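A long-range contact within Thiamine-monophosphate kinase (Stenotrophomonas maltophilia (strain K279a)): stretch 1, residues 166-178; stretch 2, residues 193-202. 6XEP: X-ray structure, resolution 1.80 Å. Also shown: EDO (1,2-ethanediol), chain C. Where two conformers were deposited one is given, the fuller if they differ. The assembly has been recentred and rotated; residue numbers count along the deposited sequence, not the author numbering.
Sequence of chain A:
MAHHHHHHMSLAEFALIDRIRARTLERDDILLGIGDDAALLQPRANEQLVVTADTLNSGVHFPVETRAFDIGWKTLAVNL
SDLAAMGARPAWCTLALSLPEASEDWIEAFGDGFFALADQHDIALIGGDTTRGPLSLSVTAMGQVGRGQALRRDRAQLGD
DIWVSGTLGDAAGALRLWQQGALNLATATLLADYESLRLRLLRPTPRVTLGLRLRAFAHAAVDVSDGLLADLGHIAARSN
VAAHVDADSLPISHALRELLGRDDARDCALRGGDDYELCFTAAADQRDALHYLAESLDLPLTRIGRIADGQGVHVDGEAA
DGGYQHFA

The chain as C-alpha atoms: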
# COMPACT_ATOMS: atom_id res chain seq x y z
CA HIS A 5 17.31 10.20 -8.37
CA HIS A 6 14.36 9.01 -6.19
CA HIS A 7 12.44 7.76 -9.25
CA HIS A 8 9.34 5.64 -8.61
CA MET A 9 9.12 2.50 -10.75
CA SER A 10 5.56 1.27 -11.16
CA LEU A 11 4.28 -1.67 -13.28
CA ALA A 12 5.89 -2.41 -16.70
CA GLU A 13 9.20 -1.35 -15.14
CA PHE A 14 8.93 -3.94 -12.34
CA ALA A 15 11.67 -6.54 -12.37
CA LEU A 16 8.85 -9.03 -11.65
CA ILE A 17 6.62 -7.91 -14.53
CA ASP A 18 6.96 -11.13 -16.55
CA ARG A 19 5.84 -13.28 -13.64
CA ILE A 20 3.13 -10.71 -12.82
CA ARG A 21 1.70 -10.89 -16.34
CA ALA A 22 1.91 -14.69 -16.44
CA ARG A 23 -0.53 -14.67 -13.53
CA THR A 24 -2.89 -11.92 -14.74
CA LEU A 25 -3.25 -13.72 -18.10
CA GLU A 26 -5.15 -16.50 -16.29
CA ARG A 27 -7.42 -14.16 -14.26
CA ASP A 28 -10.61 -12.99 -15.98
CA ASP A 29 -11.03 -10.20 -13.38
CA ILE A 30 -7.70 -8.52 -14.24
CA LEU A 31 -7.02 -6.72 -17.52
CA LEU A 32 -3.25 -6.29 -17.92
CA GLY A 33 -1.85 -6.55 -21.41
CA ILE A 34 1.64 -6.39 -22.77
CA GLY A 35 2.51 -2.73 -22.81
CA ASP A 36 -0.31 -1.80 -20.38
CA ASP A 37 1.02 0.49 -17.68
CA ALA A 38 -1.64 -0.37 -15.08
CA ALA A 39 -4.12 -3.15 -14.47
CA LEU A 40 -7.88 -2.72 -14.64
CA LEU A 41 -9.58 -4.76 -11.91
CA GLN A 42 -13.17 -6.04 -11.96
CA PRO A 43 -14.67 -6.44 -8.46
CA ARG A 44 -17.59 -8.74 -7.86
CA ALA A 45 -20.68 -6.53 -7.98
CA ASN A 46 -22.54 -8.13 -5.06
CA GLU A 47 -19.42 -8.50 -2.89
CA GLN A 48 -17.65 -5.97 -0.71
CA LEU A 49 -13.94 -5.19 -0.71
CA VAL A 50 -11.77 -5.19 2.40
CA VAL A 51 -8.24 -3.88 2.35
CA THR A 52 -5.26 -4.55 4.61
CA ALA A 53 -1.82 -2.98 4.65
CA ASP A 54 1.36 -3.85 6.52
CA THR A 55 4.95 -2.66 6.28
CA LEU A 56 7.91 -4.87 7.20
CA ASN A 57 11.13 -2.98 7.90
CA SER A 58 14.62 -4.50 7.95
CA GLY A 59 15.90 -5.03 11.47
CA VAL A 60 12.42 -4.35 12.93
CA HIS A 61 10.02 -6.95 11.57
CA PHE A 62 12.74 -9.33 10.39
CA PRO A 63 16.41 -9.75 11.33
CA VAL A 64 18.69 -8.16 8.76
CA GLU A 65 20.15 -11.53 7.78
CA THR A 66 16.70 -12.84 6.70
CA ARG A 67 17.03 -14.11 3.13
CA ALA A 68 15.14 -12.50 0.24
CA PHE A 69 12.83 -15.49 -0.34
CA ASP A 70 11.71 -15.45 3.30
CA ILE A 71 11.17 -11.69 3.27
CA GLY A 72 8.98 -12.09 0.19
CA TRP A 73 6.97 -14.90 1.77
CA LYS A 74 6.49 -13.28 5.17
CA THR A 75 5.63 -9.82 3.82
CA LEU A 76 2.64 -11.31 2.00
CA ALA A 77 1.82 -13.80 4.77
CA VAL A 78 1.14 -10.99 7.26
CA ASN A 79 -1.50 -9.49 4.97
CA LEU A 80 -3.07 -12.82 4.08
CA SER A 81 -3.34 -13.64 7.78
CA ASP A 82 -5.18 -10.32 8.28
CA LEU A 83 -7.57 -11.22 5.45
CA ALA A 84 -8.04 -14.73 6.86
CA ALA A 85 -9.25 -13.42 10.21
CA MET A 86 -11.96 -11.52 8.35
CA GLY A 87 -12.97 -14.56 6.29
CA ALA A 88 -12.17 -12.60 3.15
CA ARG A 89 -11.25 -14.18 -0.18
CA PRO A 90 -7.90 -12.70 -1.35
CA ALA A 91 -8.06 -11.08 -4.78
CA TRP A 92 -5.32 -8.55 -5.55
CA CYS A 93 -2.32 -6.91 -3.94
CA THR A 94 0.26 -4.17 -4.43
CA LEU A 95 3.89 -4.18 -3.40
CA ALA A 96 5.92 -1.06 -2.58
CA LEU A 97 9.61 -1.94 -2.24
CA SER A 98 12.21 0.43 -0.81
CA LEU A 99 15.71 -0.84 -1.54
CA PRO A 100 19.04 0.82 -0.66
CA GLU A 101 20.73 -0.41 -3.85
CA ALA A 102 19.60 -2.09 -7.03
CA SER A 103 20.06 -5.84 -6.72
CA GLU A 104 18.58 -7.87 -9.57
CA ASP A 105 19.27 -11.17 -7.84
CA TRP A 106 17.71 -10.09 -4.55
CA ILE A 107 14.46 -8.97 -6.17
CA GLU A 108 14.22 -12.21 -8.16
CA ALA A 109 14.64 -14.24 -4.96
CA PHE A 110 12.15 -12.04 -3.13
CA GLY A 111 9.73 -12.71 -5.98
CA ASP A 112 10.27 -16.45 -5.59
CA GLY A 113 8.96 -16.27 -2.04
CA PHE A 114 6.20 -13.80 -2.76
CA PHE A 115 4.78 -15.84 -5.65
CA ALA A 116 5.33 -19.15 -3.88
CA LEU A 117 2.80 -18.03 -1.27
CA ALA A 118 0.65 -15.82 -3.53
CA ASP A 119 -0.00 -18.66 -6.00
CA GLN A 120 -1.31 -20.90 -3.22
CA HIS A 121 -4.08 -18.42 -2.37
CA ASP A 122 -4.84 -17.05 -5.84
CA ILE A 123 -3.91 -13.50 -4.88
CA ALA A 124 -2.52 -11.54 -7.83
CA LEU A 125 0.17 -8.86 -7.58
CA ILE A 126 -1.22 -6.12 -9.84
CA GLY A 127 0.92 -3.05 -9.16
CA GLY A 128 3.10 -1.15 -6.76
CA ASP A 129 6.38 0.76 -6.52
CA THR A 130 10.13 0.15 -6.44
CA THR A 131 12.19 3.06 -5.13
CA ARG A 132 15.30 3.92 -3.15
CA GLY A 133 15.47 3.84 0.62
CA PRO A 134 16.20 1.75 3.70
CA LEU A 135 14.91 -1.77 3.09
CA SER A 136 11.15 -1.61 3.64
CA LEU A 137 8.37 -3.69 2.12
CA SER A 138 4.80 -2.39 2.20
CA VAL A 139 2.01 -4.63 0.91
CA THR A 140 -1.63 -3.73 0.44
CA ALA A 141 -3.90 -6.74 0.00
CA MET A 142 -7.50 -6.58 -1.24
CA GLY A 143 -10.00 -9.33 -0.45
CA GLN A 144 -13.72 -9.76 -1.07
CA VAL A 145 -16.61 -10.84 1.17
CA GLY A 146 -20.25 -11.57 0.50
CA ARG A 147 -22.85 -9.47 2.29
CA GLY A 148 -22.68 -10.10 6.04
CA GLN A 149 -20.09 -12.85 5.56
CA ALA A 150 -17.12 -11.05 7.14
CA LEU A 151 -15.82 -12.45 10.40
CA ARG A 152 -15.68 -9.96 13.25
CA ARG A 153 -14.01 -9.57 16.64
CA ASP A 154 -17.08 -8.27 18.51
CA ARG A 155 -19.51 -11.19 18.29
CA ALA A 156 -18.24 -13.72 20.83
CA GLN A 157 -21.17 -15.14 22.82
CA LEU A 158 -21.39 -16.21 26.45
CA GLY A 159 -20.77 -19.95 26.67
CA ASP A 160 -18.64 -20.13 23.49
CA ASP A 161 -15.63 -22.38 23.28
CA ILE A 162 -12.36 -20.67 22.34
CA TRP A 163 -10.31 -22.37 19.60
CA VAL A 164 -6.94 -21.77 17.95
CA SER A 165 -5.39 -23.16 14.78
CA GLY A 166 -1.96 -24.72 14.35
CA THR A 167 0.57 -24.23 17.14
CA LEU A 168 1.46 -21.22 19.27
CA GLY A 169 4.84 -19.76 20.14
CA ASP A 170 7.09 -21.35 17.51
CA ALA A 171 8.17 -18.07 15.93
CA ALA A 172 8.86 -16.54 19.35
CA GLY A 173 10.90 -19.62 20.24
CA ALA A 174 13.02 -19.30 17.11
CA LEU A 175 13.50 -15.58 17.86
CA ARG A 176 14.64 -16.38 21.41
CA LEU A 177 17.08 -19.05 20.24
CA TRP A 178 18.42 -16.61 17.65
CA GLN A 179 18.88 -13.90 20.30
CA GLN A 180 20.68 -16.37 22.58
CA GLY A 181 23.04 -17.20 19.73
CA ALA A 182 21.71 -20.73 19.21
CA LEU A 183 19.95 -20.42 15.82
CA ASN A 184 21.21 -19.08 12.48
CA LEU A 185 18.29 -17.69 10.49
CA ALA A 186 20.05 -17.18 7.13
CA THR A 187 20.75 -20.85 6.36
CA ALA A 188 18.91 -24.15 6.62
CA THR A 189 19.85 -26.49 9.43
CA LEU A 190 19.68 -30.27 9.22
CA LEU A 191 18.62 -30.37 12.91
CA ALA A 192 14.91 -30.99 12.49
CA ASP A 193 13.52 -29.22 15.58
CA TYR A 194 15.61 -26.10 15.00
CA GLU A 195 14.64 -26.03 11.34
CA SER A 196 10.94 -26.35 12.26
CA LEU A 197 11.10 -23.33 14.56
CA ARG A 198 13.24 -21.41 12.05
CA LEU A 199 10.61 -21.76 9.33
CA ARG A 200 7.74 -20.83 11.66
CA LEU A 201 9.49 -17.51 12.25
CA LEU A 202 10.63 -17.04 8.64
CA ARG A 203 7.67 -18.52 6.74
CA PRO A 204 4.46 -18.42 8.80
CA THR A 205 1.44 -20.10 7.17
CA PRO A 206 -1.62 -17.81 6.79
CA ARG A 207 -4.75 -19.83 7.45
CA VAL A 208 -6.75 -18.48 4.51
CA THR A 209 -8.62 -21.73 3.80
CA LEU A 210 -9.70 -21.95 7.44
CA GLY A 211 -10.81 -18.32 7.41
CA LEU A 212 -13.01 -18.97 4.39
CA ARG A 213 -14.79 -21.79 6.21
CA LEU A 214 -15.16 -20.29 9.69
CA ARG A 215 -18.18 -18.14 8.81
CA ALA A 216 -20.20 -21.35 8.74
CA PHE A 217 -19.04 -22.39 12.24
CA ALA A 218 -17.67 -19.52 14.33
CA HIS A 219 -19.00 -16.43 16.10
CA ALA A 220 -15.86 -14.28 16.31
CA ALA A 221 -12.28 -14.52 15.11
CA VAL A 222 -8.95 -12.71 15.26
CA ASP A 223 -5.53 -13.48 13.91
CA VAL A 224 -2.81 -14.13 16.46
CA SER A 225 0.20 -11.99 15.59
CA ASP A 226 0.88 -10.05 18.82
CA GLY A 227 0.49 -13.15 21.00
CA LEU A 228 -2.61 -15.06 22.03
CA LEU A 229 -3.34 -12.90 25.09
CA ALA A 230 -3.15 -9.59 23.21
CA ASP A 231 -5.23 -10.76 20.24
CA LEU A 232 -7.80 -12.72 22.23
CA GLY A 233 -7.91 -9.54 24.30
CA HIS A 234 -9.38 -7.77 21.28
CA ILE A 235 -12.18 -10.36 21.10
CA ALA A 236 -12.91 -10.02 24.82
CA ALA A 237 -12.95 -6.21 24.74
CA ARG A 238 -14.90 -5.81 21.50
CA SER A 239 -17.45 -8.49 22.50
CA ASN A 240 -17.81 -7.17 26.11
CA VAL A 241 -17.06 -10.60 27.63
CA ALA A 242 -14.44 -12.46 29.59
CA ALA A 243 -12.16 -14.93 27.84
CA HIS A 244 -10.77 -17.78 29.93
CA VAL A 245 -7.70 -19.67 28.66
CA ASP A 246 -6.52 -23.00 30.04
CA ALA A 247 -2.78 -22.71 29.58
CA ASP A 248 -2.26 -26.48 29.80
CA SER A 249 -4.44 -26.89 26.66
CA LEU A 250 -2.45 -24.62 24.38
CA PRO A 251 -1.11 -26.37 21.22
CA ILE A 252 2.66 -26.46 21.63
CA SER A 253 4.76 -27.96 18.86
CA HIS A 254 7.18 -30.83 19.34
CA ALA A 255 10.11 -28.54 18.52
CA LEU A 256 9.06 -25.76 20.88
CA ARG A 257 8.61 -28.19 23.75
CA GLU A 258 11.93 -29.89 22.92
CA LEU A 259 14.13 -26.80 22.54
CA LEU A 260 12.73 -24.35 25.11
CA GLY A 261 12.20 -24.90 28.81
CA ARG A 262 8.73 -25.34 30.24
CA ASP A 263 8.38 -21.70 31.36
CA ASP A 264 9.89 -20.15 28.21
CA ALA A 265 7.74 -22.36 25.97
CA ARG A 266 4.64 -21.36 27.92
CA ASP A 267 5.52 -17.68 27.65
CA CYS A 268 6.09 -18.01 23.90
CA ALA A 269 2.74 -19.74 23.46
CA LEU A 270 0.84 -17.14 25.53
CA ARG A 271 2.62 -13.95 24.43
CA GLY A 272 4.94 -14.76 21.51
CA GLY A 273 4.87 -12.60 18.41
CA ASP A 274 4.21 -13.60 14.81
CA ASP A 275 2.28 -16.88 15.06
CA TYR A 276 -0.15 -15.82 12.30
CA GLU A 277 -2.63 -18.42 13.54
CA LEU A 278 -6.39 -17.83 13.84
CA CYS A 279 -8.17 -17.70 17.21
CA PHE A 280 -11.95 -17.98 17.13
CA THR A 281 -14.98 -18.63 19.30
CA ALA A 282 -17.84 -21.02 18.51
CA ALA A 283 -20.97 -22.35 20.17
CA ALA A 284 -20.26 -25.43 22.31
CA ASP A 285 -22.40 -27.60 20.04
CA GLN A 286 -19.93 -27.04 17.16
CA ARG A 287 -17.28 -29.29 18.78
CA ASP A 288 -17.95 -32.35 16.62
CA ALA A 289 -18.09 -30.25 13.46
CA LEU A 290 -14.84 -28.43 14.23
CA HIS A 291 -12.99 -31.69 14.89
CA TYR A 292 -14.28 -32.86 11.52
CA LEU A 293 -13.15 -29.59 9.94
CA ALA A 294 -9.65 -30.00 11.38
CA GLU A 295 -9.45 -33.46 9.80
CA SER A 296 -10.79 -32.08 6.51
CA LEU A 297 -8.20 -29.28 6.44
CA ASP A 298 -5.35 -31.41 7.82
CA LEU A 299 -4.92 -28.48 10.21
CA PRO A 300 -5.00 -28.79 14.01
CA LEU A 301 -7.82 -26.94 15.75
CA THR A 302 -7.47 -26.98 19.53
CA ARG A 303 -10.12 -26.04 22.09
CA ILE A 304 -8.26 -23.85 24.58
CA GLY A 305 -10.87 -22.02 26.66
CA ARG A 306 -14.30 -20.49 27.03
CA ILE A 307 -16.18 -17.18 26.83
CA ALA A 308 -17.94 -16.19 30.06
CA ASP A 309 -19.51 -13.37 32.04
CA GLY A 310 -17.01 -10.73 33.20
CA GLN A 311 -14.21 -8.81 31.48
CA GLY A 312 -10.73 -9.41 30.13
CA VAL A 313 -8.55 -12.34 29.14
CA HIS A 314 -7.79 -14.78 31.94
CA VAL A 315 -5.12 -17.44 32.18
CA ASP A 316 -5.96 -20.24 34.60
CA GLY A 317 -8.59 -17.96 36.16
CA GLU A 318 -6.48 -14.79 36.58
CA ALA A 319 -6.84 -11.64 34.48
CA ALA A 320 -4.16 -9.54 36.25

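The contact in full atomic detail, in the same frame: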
# COMPACT_ATOMS: atom_id res chain seq x y z
N GLY A 166 -3.39 -24.48 14.40
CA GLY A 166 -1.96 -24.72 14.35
C GLY A 166 -1.33 -24.88 15.73
O GLY A 166 -1.81 -25.61 16.60
N THR A 167 -0.19 -24.21 15.90
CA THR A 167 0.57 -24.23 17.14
C THR A 167 0.91 -22.80 17.50
O THR A 167 0.94 -21.92 16.64
CB THR A 167 1.87 -25.06 17.03
OG1 THR A 167 2.66 -24.55 15.95
CG2 THR A 167 1.54 -26.54 16.78
N LEU A 168 1.18 -22.56 18.79
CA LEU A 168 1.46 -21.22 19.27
C LEU A 168 2.85 -21.15 19.85
O LEU A 168 3.25 -22.02 20.64
CB LEU A 168 0.44 -20.80 20.35
CG LEU A 168 -0.99 -20.60 19.85
CD1 LEU A 168 -1.90 -20.27 21.06
CD2 LEU A 168 -1.05 -19.50 18.82
N GLY A 169 3.58 -20.08 19.49
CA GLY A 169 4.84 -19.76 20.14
C GLY A 169 6.09 -20.18 19.37
O GLY A 169 7.20 -19.86 19.82
N ASP A 170 5.93 -20.87 18.25
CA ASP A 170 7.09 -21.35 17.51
C ASP A 170 7.98 -20.20 17.04
O ASP A 170 9.21 -20.23 17.19
CB ASP A 170 6.64 -22.14 16.29
CG ASP A 170 6.01 -23.47 16.65
OD1 ASP A 170 6.28 -24.01 17.75
OD2 ASP A 170 5.27 -23.98 15.80
N ALA A 171 7.37 -19.19 16.42
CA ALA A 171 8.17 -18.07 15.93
C ALA A 171 8.91 -17.39 17.08
O ALA A 171 10.10 -17.08 16.97
CB ALA A 171 7.26 -17.08 15.19
N ALA A 172 8.21 -17.15 18.20
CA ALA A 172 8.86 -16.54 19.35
C ALA A 172 10.00 -17.41 19.86
O ALA A 172 11.05 -16.89 20.26
CB ALA A 172 7.85 -16.31 20.48
N GLY A 173 9.82 -18.72 19.85
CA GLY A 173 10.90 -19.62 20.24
C GLY A 173 12.11 -19.51 19.34
O GLY A 173 13.25 -19.43 19.82
N ALA A 174 11.90 -19.51 18.02
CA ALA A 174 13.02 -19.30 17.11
C ALA A 174 13.70 -17.96 17.37
O ALA A 174 14.94 -17.88 17.36
CB ALA A 174 12.54 -19.37 15.65
N LEU A 175 12.92 -16.90 17.59
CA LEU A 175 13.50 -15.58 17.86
C LEU A 175 14.36 -15.62 19.12
O LEU A 175 15.47 -15.08 19.14
CB LEU A 175 12.40 -14.53 17.99
CG LEU A 175 12.83 -13.05 17.93
CD1 LEU A 175 13.41 -12.72 16.55
CD2 LEU A 175 11.68 -12.11 18.28
N ARG A 176 13.87 -16.27 20.18
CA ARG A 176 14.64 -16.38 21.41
C ARG A 176 15.94 -17.15 21.19
O ARG A 176 17.01 -16.74 21.66
CB ARG A 176 13.81 -17.05 22.50
CG ARG A 176 12.89 -16.14 23.28
CD ARG A 176 12.02 -17.01 24.17
NE ARG A 176 11.11 -16.25 25.03
CZ ARG A 176 11.19 -16.24 26.35
NH1 ARG A 176 12.15 -16.93 26.96
NH2 ARG A 176 10.32 -15.54 27.06
N LEU A 177 15.86 -18.30 20.52
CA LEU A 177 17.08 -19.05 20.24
C LEU A 177 18.06 -18.23 19.41
O LEU A 177 19.26 -18.24 19.67
CB LEU A 177 16.74 -20.36 19.52
CG LEU A 177 15.96 -21.36 20.37
CD1 LEU A 177 15.42 -22.46 19.48
CD2 LEU A 177 16.85 -21.95 21.46
N TRP A 178 17.55 -17.48 18.43
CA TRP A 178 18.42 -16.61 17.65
C TRP A 178 19.08 -15.54 18.52
O TRP A 178 20.29 -15.31 18.41
CB TRP A 178 17.61 -15.99 16.51
CG TRP A 178 18.30 -14.89 15.76
CD1 TRP A 178 19.28 -15.02 14.82
CD2 TRP A 178 18.02 -13.50 15.86
NE1 TRP A 178 19.64 -13.77 14.35
CE2 TRP A 178 18.88 -12.82 14.98
CE3 TRP A 178 17.14 -12.75 16.64
CZ2 TRP A 178 18.88 -11.43 14.85
CZ3 TRP A 178 17.12 -11.37 16.50
CH2 TRP A 178 17.99 -10.73 15.61
N ASP A 193 14.32 -30.09 14.71
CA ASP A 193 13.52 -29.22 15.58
C ASP A 193 13.92 -27.77 15.41
O ASP A 193 13.05 -26.89 15.43
CB ASP A 193 13.64 -29.61 17.05
CG ASP A 193 13.08 -30.99 17.33
OD1 ASP A 193 12.15 -31.41 16.61
OD2 ASP A 193 13.57 -31.65 18.27
N TYR A 194 15.22 -27.48 15.25
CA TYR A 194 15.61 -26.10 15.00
C TYR A 194 15.06 -25.61 13.68
O TYR A 194 14.58 -24.47 13.57
CB TYR A 194 17.13 -25.95 15.00
CG TYR A 194 17.74 -26.04 16.37
CD1 TYR A 194 17.98 -24.89 17.12
CD2 TYR A 194 18.08 -27.27 16.93
CE1 TYR A 194 18.53 -24.96 18.39
CE2 TYR A 194 18.63 -27.35 18.20
CZ TYR A 194 18.86 -26.19 18.92
OH TYR A 194 19.41 -26.27 20.17
N GLU A 195 15.12 -26.45 12.65
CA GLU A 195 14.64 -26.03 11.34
C GLU A 195 13.13 -25.77 11.37
O GLU A 195 12.65 -24.85 10.70
CB GLU A 195 15.04 -27.07 10.29
CG GLU A 195 14.58 -26.75 8.89
CD GLU A 195 15.30 -25.57 8.26
OE1 GLU A 195 16.21 -24.98 8.89
OE2 GLU A 195 14.95 -25.22 7.12
N SER A 196 12.38 -26.56 12.14
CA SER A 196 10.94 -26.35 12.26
C SER A 196 10.64 -24.98 12.84
O SER A 196 9.82 -24.22 12.30
CB SER A 196 10.30 -27.44 13.12
OG SER A 196 10.47 -28.74 12.57
N LEU A 197 11.30 -24.63 13.95
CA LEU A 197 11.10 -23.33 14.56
C LEU A 197 11.56 -22.23 13.62
O LEU A 197 10.90 -21.19 13.50
CB LEU A 197 11.82 -23.22 15.90
CG LEU A 197 11.34 -24.17 17.01
CD1 LEU A 197 12.04 -23.88 18.33
CD2 LEU A 197 9.83 -24.11 17.17
N ARG A 198 12.71 -22.44 12.95
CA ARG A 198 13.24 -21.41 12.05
C ARG A 198 12.22 -21.04 10.99
O ARG A 198 11.98 -19.85 10.73
CB ARG A 198 14.54 -21.89 11.39
CG ARG A 198 15.27 -20.79 10.60
CD ARG A 198 16.53 -21.29 9.88
NE ARG A 198 16.23 -22.15 8.72
CZ ARG A 198 16.21 -21.73 7.45
NH1 ARG A 198 16.46 -20.46 7.15
NH2 ARG A 198 15.94 -22.59 6.47
N LEU A 199 11.57 -22.04 10.40
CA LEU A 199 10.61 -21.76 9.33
C LEU A 199 9.27 -21.23 9.85
O LEU A 199 8.54 -20.57 9.10
CB LEU A 199 10.39 -23.02 8.49
CG LEU A 199 11.60 -23.39 7.63
CD1 LEU A 199 11.29 -24.60 6.77
CD2 LEU A 199 11.98 -22.23 6.76
N ARG A 200 8.92 -21.49 11.11
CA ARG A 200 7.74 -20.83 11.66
C ARG A 200 7.96 -19.34 11.85
O ARG A 200 7.02 -18.55 11.69
CB ARG A 200 7.34 -21.49 12.99
CG ARG A 200 6.81 -22.91 12.82
CD ARG A 200 5.39 -22.91 12.27
NE ARG A 200 4.40 -22.58 13.30
CZ ARG A 200 3.19 -22.11 13.04
NH1 ARG A 200 2.81 -21.91 11.78
NH2 ARG A 200 2.34 -21.86 14.05
N LEU A 201 9.19 -18.93 12.19
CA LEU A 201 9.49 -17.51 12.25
C LEU A 201 9.60 -16.92 10.85
O LEU A 201 9.06 -15.84 10.57
CB LEU A 201 10.80 -17.28 13.02
CG LEU A 201 11.29 -15.81 13.06
CD1 LEU A 201 10.25 -14.89 13.69
CD2 LEU A 201 12.62 -15.68 13.78
N LEU A 202 10.32 -17.61 9.95
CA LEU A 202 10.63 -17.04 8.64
C LEU A 202 9.45 -17.14 7.68
O LEU A 202 9.22 -16.23 6.88
CB LEU A 202 11.85 -17.73 8.03
CG LEU A 202 13.14 -17.58 8.82
CD1 LEU A 202 14.23 -18.32 8.05
CD2 LEU A 202 13.49 -16.11 8.99
C1 EDO C . 16.89 -30.96 16.57
O1 EDO C . 16.00 -31.96 16.03
C2 EDO C . 17.33 -31.30 17.99
O2 EDO C . 16.21 -31.39 18.90

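The contact is between two helices, residues 170-178 and 193-202. Their axes approach to 7.3 Å, and their N-to-C directions make an angle of 109°, so the helices cross steeply rather than run side by side. Such a crossing confines close backbone approach to a short region: the CA atoms of Ala 171 and Leu 201 lie 3.9 Å apart, and those of Ala 174 and Leu 197 are 5.1 Å apart. Regular backbone hydrogen bonding persists through this region, as in Ala 174 N to Asp 170 O at 2.9 Å and Leu 201 N to Leu 197 O at 3.1 Å. Together the two stretches bury 563 Å².

Small side chains on the first helix accompany the close approach. The CB of Ala 171 rests 3.7 Å from the CA of Leu 201, contact with the backbone itself. Ala 174, whose CA-to-CB bond points toward the second helix, places CB 3.3 Å from the carbonyl O of Leu 197 and 3.8 Å from Leu 201 CB. Gly 173 has no side chain; an ideal CB there would lie 3.8 Å from Leu 197 CD1.

Larger apolar groups extend the packing. Leu 177 CD1 meets Leu 197 CD1 at 3.8 Å and Tyr 194 CE1 at 4.1 Å, approaching the tyrosine ring obliquely. Leu 175 CD1 and Leu 201 CD2 are 4.1 Å apart. These distances are typical of van der Waals contact, and the pairings shield hydrocarbon surface from solvent.

The polar chemistry centres on Arg 200. Its NE donates a hydrogen bond to Asp 170 OD2 at 3.0 Å, with an N-H...acceptor angle of 150°; the opposite charges make this a salt bridge. The carboxylate oxygen lies at the guanidinium edge, near its plane, where the N-H groups point. Thr 167 O also lies near that plane, 2.9 Å from Arg 200 NH2. Within the first stretch, Thr 167 OG1 donates to Asp 170 OD2 at 2.7 Å, so one carboxylate oxygen accepts from both the threonine hydroxyl and the arginine, linking the loop before the first helix to the salt bridge.

A second ion pair lies wholly within the second helix: Arg 198 NE and NH2 donate to Glu 195 OE1 and OE2 at 2.8 and 2.9 Å, respectively, with angles of 161° and 165°. The CA-to-CB bond of Arg 198 points away from the first stretch, consistent with this pair not bridging the helices.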